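Local structure of fibrillarin-like rRNA/tRNA 2'-O-methyltransferase (Methanocaldococcus jannaschii, 1FBN) at residues Lys5-Glu8 and Tyr14-Asp17; Leu79-Ser84 and Ile161-Trp166; Trp52-Ser57 and Glu214-Asp219. The protein probably transfers a methyl group from S-adenosyl-L-methionine to ribose 2'-hydroxyls of rRNA and tRNA at sites chosen by a guide RNA. All blocks are in the same frame, centred on the assembly; numbering follows the deposited sequence.

Interaction 1 (Lys5-Glu8 and Tyr14-Asp17); sequences KIKE and YEVD
Lys5 pairs with Asp17 through both backbone groups: its N donates to Asp17 O, and its O accepts from Asp17 N at 2.9 Å. The same Lys5 O also accepts a hydrogen bond from a water that donates a second one to Glu15 OE1, so the carboxylate of Glu15 is tied to the neighbouring strand by solvent as well. Ile6, in a non-hydrogen-bonded pair with Val16, sets CG2 3.9 Å from Tyr14 CB and CG1 near Val16 CG2; its CA lies 3.2 Å from Glu15 O in a CA-H...O contact. These strands form the antiparallel hairpin that opens the N-terminal sheet, with 5-8 at its outer edge, and Ile6 and Val16 both continue onto Ile42 of strand 41-44. Lys7 faces Glu15 in the next hydrogen-bonded pair, where Glu15 N reaches Lys7 O at 2.7 Å. Their side chains, on the same face of the sheet as those of Lys5 and Asp17, run side by side in the same direction. A bend at the end of the lysine chain (chi4 -82°) turns NZ over to Glu15, and the salt bridge to OE1, 2.9 Å long, arrives from above the carboxylate plane. Glu8 lays CB 3.6 Å from CE2 of the Tyr14 ring, obliquely, while its extended chain carries OE2 to the backbone N of Asn12 in the turn. Tyr14 meets Tyr49 edge-to-face.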
# COMPACT_ATOMS: atom_id res chain seq x y z
N LYS A 5 -5.88 -11.22 22.25
CA LYS A 5 -6.45 -11.93 21.12
C LYS A 5 -5.89 -11.43 19.79
O LYS A 5 -5.94 -10.24 19.49
CB LYS A 5 -7.97 -11.78 21.12
CG LYS A 5 -8.70 -12.66 20.11
CD LYS A 5 -10.19 -12.33 20.08
CE LYS A 5 -10.99 -13.43 19.39
NZ LYS A 5 -10.55 -13.68 18.00
N ILE A 6 -5.33 -12.36 19.01
CA ILE A 6 -4.79 -12.04 17.69
C ILE A 6 -5.61 -12.84 16.68
O ILE A 6 -5.52 -14.07 16.64
CB ILE A 6 -3.30 -12.42 17.55
CG1 ILE A 6 -2.44 -11.60 18.53
CG2 ILE A 6 -2.82 -12.16 16.12
CD1 ILE A 6 -0.95 -11.83 18.39
N LYS A 7 -6.46 -12.16 15.92
CA LYS A 7 -7.27 -12.85 14.92
C LYS A 7 -7.04 -12.33 13.52
O LYS A 7 -6.76 -11.14 13.31
CB LYS A 7 -8.76 -12.79 15.27
CG LYS A 7 -9.47 -11.46 15.00
CD LYS A 7 -10.96 -11.72 14.78
CE LYS A 7 -11.76 -10.46 14.48
NZ LYS A 7 -12.12 -9.71 15.71
N GLU A 8 -7.15 -13.23 12.56
CA GLU A 8 -6.96 -12.88 11.17
C GLU A 8 -8.12 -12.07 10.62
O GLU A 8 -9.29 -12.40 10.87
CB GLU A 8 -6.78 -14.14 10.32
CG GLU A 8 -6.64 -13.87 8.83
CD GLU A 8 -6.37 -15.13 8.03
OE1 GLU A 8 -6.51 -16.25 8.57
OE2 GLU A 8 -6.01 -14.99 6.84
N TYR A 14 -3.51 -9.38 10.52
CA TYR A 14 -3.97 -9.73 11.85
C TYR A 14 -4.35 -8.58 12.77
O TYR A 14 -3.66 -7.57 12.84
CB TYR A 14 -2.93 -10.64 12.54
CG TYR A 14 -2.61 -11.85 11.70
CD1 TYR A 14 -1.64 -11.79 10.70
CD2 TYR A 14 -3.38 -13.01 11.80
CE1 TYR A 14 -1.45 -12.85 9.81
CE2 TYR A 14 -3.19 -14.07 10.92
CZ TYR A 14 -2.23 -13.98 9.92
OH TYR A 14 -2.08 -15.00 9.01
N GLU A 15 -5.49 -8.74 13.43
CA GLU A 15 -5.97 -7.76 14.39
C GLU A 15 -5.40 -8.14 15.74
O GLU A 15 -5.52 -9.29 16.16
CB GLU A 15 -7.49 -7.79 14.47
CG GLU A 15 -8.05 -6.79 15.44
CD GLU A 15 -9.55 -6.89 15.55
OE1 GLU A 15 -10.02 -7.77 16.31
OE2 GLU A 15 -10.26 -6.12 14.86
N VAL A 16 -4.75 -7.18 16.40
CA VAL A 16 -4.15 -7.43 17.71
C VAL A 16 -4.89 -6.66 18.80
O VAL A 16 -4.88 -5.42 18.83
CB VAL A 16 -2.66 -7.03 17.72
CG1 VAL A 16 -2.07 -7.31 19.09
CG2 VAL A 16 -1.90 -7.79 16.64
N ASP A 17 -5.55 -7.40 19.69
CA ASP A 17 -6.28 -6.81 20.81
C ASP A 17 -5.58 -7.19 22.12
O ASP A 17 -5.66 -8.34 22.57
CB ASP A 17 -7.74 -7.29 20.81
CG ASP A 17 -8.54 -6.76 22.00
OD1 ASP A 17 -8.41 -5.57 22.36
OD2 ASP A 17 -9.32 -7.55 22.58
O HOH W 1 -8.45 -9.53 18.31

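Interaction 2 (Leu79-Ser84 and Ile161-Trp166); sequences LYLGAS and IKNAKW
CG of Leu79 stands opposite its backbone N across the CA-CB bond (chi1 -177°), which, with chi2 near 61°, carries CD2 up to the amide of Asn163, 3.6 Å from OD1. Leu81 takes the other common setting, CG opposite its carbonyl carbon (chi1 -49°), which brings CD1 to 3.9 Å from Asn163 CG and CD2 to 4.1 Å from Asn163 OD1. The asparagine approaches Leu81 from the opposite direction and Leu79 at about a right angle, so one amide meets methyl groups from two residues of the same strand: OD1 touches both leucines, and ND2 lies 4.1 Å from Leu81 CD1. Strand 77-81 is an inner strand, between 100-105 and 144-149, of the mixed sheet of a Rossmann-like methyltransferase domain, and helix 156-167 packs here against one face of that sheet, which presents the side chains of Leu79 and Leu81. Both leucines also touch Ile104 and Ile147 on the two flanking strands, and Asn163 itself rests on Ile147. Although buried among these apolar groups, the amide has its polar atoms satisfied outside the leucines. OD1 is hydrogen-bonded to Tyr137 OH, whereas ND2 is bonded to Ile159 O, one turn earlier in the same helix, and to Ala131 O. These bonds hold both ends of the flat group and fix its rotation, while its contacts with the strand remain van der Waals. The side chain of Leu81 comes within about 4 Å of those of Ala131 and Val151, two residues predicted to bind S-adenosyl-L-methionine.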
# COMPACT_ATOMS: atom_id res chain seq x y z
N LEU A 79 1.89 -4.02 -7.97
CA LEU A 79 2.79 -3.00 -8.48
C LEU A 79 2.78 -1.87 -7.45
O LEU A 79 1.75 -1.23 -7.22
CB LEU A 79 2.31 -2.49 -9.84
CG LEU A 79 3.19 -1.45 -10.54
CD1 LEU A 79 4.59 -2.01 -10.82
CD2 LEU A 79 2.52 -1.01 -11.82
N TYR A 80 3.92 -1.67 -6.79
CA TYR A 80 4.07 -0.65 -5.76
C TYR A 80 4.74 0.59 -6.34
O TYR A 80 5.88 0.54 -6.81
CB TYR A 80 4.89 -1.21 -4.58
CG TYR A 80 4.87 -0.35 -3.34
CD1 TYR A 80 5.59 0.84 -3.27
CD2 TYR A 80 4.10 -0.72 -2.23
CE1 TYR A 80 5.54 1.65 -2.13
CE2 TYR A 80 4.05 0.08 -1.08
CZ TYR A 80 4.77 1.26 -1.04
OH TYR A 80 4.72 2.07 0.07
N LEU A 81 4.03 1.72 -6.28
CA LEU A 81 4.54 2.98 -6.80
C LEU A 81 4.66 4.01 -5.68
O LEU A 81 3.73 4.19 -4.89
CB LEU A 81 3.60 3.51 -7.89
CG LEU A 81 3.17 2.53 -8.99
CD1 LEU A 81 2.04 3.11 -9.82
CD2 LEU A 81 4.35 2.17 -9.87
N GLY A 82 5.81 4.68 -5.60
CA GLY A 82 5.99 5.69 -4.57
C GLY A 82 7.22 5.50 -3.71
O GLY A 82 7.62 4.37 -3.42
N ALA A 83 7.81 6.62 -3.29
CA ALA A 83 9.00 6.62 -2.44
C ALA A 83 8.77 5.90 -1.13
O ALA A 83 7.74 6.08 -0.47
CB ALA A 83 9.45 8.06 -2.17
N SER A 84 9.73 5.08 -0.73
CA SER A 84 9.61 4.33 0.51
C SER A 84 10.97 3.86 1.01
O SER A 84 11.87 3.58 0.23
CB SER A 84 8.70 3.11 0.32
OG SER A 84 8.60 2.35 1.52
N ILE A 161 -3.71 5.62 -13.62
CA ILE A 161 -4.48 5.25 -14.81
C ILE A 161 -3.56 4.70 -15.89
O ILE A 161 -3.86 3.69 -16.51
CB ILE A 161 -5.27 6.46 -15.37
CG1 ILE A 161 -6.38 6.86 -14.39
CG2 ILE A 161 -5.87 6.12 -16.74
CD1 ILE A 161 -7.04 8.18 -14.72
N LYS A 162 -2.42 5.37 -16.09
CA LYS A 162 -1.44 4.95 -17.09
C LYS A 162 -0.90 3.56 -16.76
O LYS A 162 -0.80 2.69 -17.63
CB LYS A 162 -0.30 5.97 -17.15
CG LYS A 162 0.48 5.95 -18.45
CD LYS A 162 1.61 6.97 -18.43
CE LYS A 162 1.11 8.38 -18.19
NZ LYS A 162 2.24 9.34 -18.19
N ASN A 163 -0.57 3.34 -15.49
CA ASN A 163 -0.05 2.06 -15.04
C ASN A 163 -1.11 0.96 -15.04
O ASN A 163 -0.79 -0.21 -15.22
CB ASN A 163 0.60 2.20 -13.67
CG ASN A 163 2.01 2.76 -13.75
OD1 ASN A 163 2.98 2.00 -13.77
ND2 ASN A 163 2.14 4.08 -13.82
N ALA A 164 -2.37 1.35 -14.83
CA ALA A 164 -3.48 0.41 -14.82
C ALA A 164 -3.70 -0.13 -16.24
O ALA A 164 -3.91 -1.33 -16.43
CB ALA A 164 -4.74 1.08 -14.30
N LYS A 165 -3.64 0.76 -17.23
CA LYS A 165 -3.81 0.38 -18.63
C LYS A 165 -2.75 -0.63 -19.01
O LYS A 165 -3.03 -1.64 -19.65
CB LYS A 165 -3.68 1.60 -19.56
CG LYS A 165 -4.82 2.61 -19.51
CD LYS A 165 -4.47 3.78 -20.44
CE LYS A 165 -5.48 4.92 -20.37
NZ LYS A 165 -6.78 4.56 -20.99
N TRP A 166 -1.51 -0.36 -18.60
CA TRP A 166 -0.40 -1.23 -18.90
C TRP A 166 -0.35 -2.55 -18.14
O TRP A 166 -0.20 -3.61 -18.75
CB TRP A 166 0.93 -0.50 -18.67
CG TRP A 166 1.33 0.37 -19.81
CD1 TRP A 166 1.04 1.69 -19.98
CD2 TRP A 166 2.09 -0.02 -20.96
NE1 TRP A 166 1.56 2.15 -21.17
CE2 TRP A 166 2.21 1.11 -21.79
CE3 TRP A 166 2.68 -1.23 -21.38
CZ2 TRP A 166 2.90 1.09 -23.02
CZ3 TRP A 166 3.36 -1.26 -22.59
CH2 TRP A 166 3.46 -0.11 -23.40

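Interaction 3 (Trp52-Ser57 and Glu214-Asp219); sequences WNPNKS and EPFEKD
Pro54 and Phe216 join two surface loops: 214-219, the hairpin connection between the last two strands of the methyltransferase domain, and 52-57, which links the N-terminal sheet to helix 58-64. The apolar part of the contact is a CH-pi interaction. Pro54 CB sits over one face of the Phe216 ring, 3.7 Å from its centroid and 16° off the normal, and Pro54 CG comes within 3.5 Å of Phe216 CE1. The opposite face is met, farther off, by Pro215 CB, so the ring lies between two prolines; it also touches Ala61 and Lys65. At the ring edge, near its plane, Asn55 OD1 lies 3.3 Å from Phe216 CD1, with the amide turned 63° from the ring. With an alanine here in place of the phenylalanine, Pro54 would probably lose its CH-pi partner and a gap would be likely to open between the two prolines.

Bonds within 52-57 shape the proline-bearing loop. Asn53 OD1 accepts from the backbone N of Asn55, forming an Asx turn, and from Asn55 ND2, which meets it on a lone pair at 3.1 Å; the second bond restrains the Asn55 amide beside the ring. Ser57 OG, at the N-cap of helix 58-64, accepts a weak bond from Trp52 NE1 and is also hydrogen-bonded with Thr88 OG1.

Water supplies the polar link between the loops. One water donates to Pro54 O and Glu217 OE2, a second approaches Asn55 O and the same carboxylate oxygen, and a third lies 3.1 Å from Asn55 OD1 and 3.0 Å from Phe216 O.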
# COMPACT_ATOMS: atom_id res chain seq x y z
N TRP A 52 2.10 -3.30 12.77
CA TRP A 52 2.02 -2.39 11.62
C TRP A 52 1.60 -0.98 12.06
O TRP A 52 0.41 -0.69 12.17
CB TRP A 52 1.01 -2.99 10.64
CG TRP A 52 1.09 -2.51 9.22
CD1 TRP A 52 1.88 -1.52 8.71
CD2 TRP A 52 0.31 -3.01 8.12
NE1 TRP A 52 1.64 -1.36 7.36
CE2 TRP A 52 0.68 -2.26 6.98
CE3 TRP A 52 -0.67 -4.01 8.00
CZ2 TRP A 52 0.10 -2.49 5.72
CZ3 TRP A 52 -1.24 -4.23 6.75
CH2 TRP A 52 -0.85 -3.48 5.63
N ASN A 53 2.58 -0.11 12.27
CA ASN A 53 2.36 1.26 12.73
C ASN A 53 1.66 2.19 11.72
O ASN A 53 2.23 2.53 10.68
CB ASN A 53 3.70 1.86 13.17
CG ASN A 53 3.55 3.14 13.99
OD1 ASN A 53 2.50 3.78 14.00
ND2 ASN A 53 4.61 3.51 14.69
N PRO A 54 0.43 2.64 12.03
CA PRO A 54 -0.35 3.54 11.17
C PRO A 54 0.27 4.93 11.03
O PRO A 54 -0.04 5.66 10.10
CB PRO A 54 -1.71 3.60 11.87
CG PRO A 54 -1.36 3.37 13.31
CD PRO A 54 -0.36 2.26 13.22
N ASN A 55 1.13 5.29 11.98
CA ASN A 55 1.82 6.59 11.95
C ASN A 55 2.99 6.54 10.97
O ASN A 55 3.52 7.58 10.57
CB ASN A 55 2.34 6.95 13.34
CG ASN A 55 1.24 7.16 14.34
OD1 ASN A 55 0.53 8.17 14.30
ND2 ASN A 55 1.08 6.22 15.27
N LYS A 56 3.39 5.33 10.59
CA LYS A 56 4.51 5.12 9.67
C LYS A 56 4.09 4.50 8.33
O LYS A 56 4.88 4.48 7.39
CB LYS A 56 5.58 4.26 10.34
CG LYS A 56 6.58 5.06 11.18
CD LYS A 56 5.89 5.91 12.23
CE LYS A 56 6.75 7.11 12.66
NZ LYS A 56 5.99 8.08 13.51
N SER A 57 2.85 4.02 8.25
CA SER A 57 2.34 3.39 7.03
C SER A 57 0.91 3.84 6.72
O SER A 57 -0.01 3.59 7.50
CB SER A 57 2.39 1.87 7.18
OG SER A 57 1.81 1.21 6.06
N GLU A 214 -7.15 10.71 8.41
CA GLU A 214 -7.06 11.94 9.19
C GLU A 214 -6.11 12.13 10.37
O GLU A 214 -5.32 13.08 10.37
CB GLU A 214 -8.48 12.38 9.59
CG GLU A 214 -8.58 13.43 10.69
CD GLU A 214 -9.18 12.87 11.97
OE1 GLU A 214 -10.26 12.24 11.91
OE2 GLU A 214 -8.57 13.05 13.05
N PRO A 215 -6.18 11.27 11.41
CA PRO A 215 -5.24 11.51 12.52
C PRO A 215 -3.78 11.34 12.09
O PRO A 215 -2.97 12.25 12.24
CB PRO A 215 -5.64 10.44 13.55
CG PRO A 215 -7.06 10.11 13.20
CD PRO A 215 -7.04 10.11 11.69
N PHE A 216 -3.49 10.21 11.47
CA PHE A 216 -2.15 9.85 11.03
C PHE A 216 -1.56 10.71 9.92
O PHE A 216 -0.35 10.92 9.88
CB PHE A 216 -2.15 8.37 10.64
CG PHE A 216 -2.87 7.50 11.63
CD1 PHE A 216 -2.25 7.14 12.83
CD2 PHE A 216 -4.19 7.11 11.41
CE1 PHE A 216 -2.94 6.41 13.79
CE2 PHE A 216 -4.89 6.38 12.36
CZ PHE A 216 -4.26 6.02 13.55
N GLU A 217 -2.42 11.21 9.03
CA GLU A 217 -2.01 12.07 7.92
C GLU A 217 -3.12 13.09 7.66
O GLU A 217 -4.27 12.72 7.46
CB GLU A 217 -1.78 11.25 6.65
CG GLU A 217 -0.61 10.28 6.70
CD GLU A 217 0.74 10.97 6.82
OE1 GLU A 217 0.89 12.13 6.38
OE2 GLU A 217 1.67 10.33 7.36
N LYS A 218 -2.77 14.38 7.68
CA LYS A 218 -3.76 15.42 7.45
C LYS A 218 -4.04 15.69 5.98
O LYS A 218 -3.13 15.87 5.18
CB LYS A 218 -3.38 16.70 8.19
CG LYS A 218 -3.44 16.50 9.70
CD LYS A 218 -2.86 17.66 10.48
CE LYS A 218 -2.89 17.36 11.98
NZ LYS A 218 -2.33 18.48 12.79
N ASP A 219 -5.33 15.69 5.64
CA ASP A 219 -5.81 15.90 4.28
C ASP A 219 -5.28 14.86 3.29
O ASP A 219 -4.82 15.18 2.19
CB ASP A 219 -5.53 17.33 3.81
CG ASP A 219 -6.37 18.37 4.54
OD1 ASP A 219 -7.58 18.12 4.72
OD2 ASP A 219 -5.83 19.42 4.94
O HOH W 2 0.73 7.23 7.93
O HOH W 3 2.85 10.15 9.97
O HOH W 4 1.27 10.51 12.41

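Overall arrangement
Interaction 2 is the buried contact, interaction 3 lies at the surface, and interaction 1 is partly buried at the edge of the N-terminal sheet. Interactions 1 and 2 lie on opposite sides of the chain's centre, their own centres 31 Å apart. The hairpin of interaction 1 relies on direct backbone hydrogen bonds and a salt bridge, whereas the sheet-helix packing of interaction 2 brings an amide against leucines and satisfies its polar atoms elsewhere. Interaction 3 combines proline-aromatic packing with water bridges. It ties the linker that follows the N-terminal sheet to a strand connection of the mixed sheet, and along the chain 79-84 and 161-166 fall inside the loop it closes. No two interactions share a strand or helix.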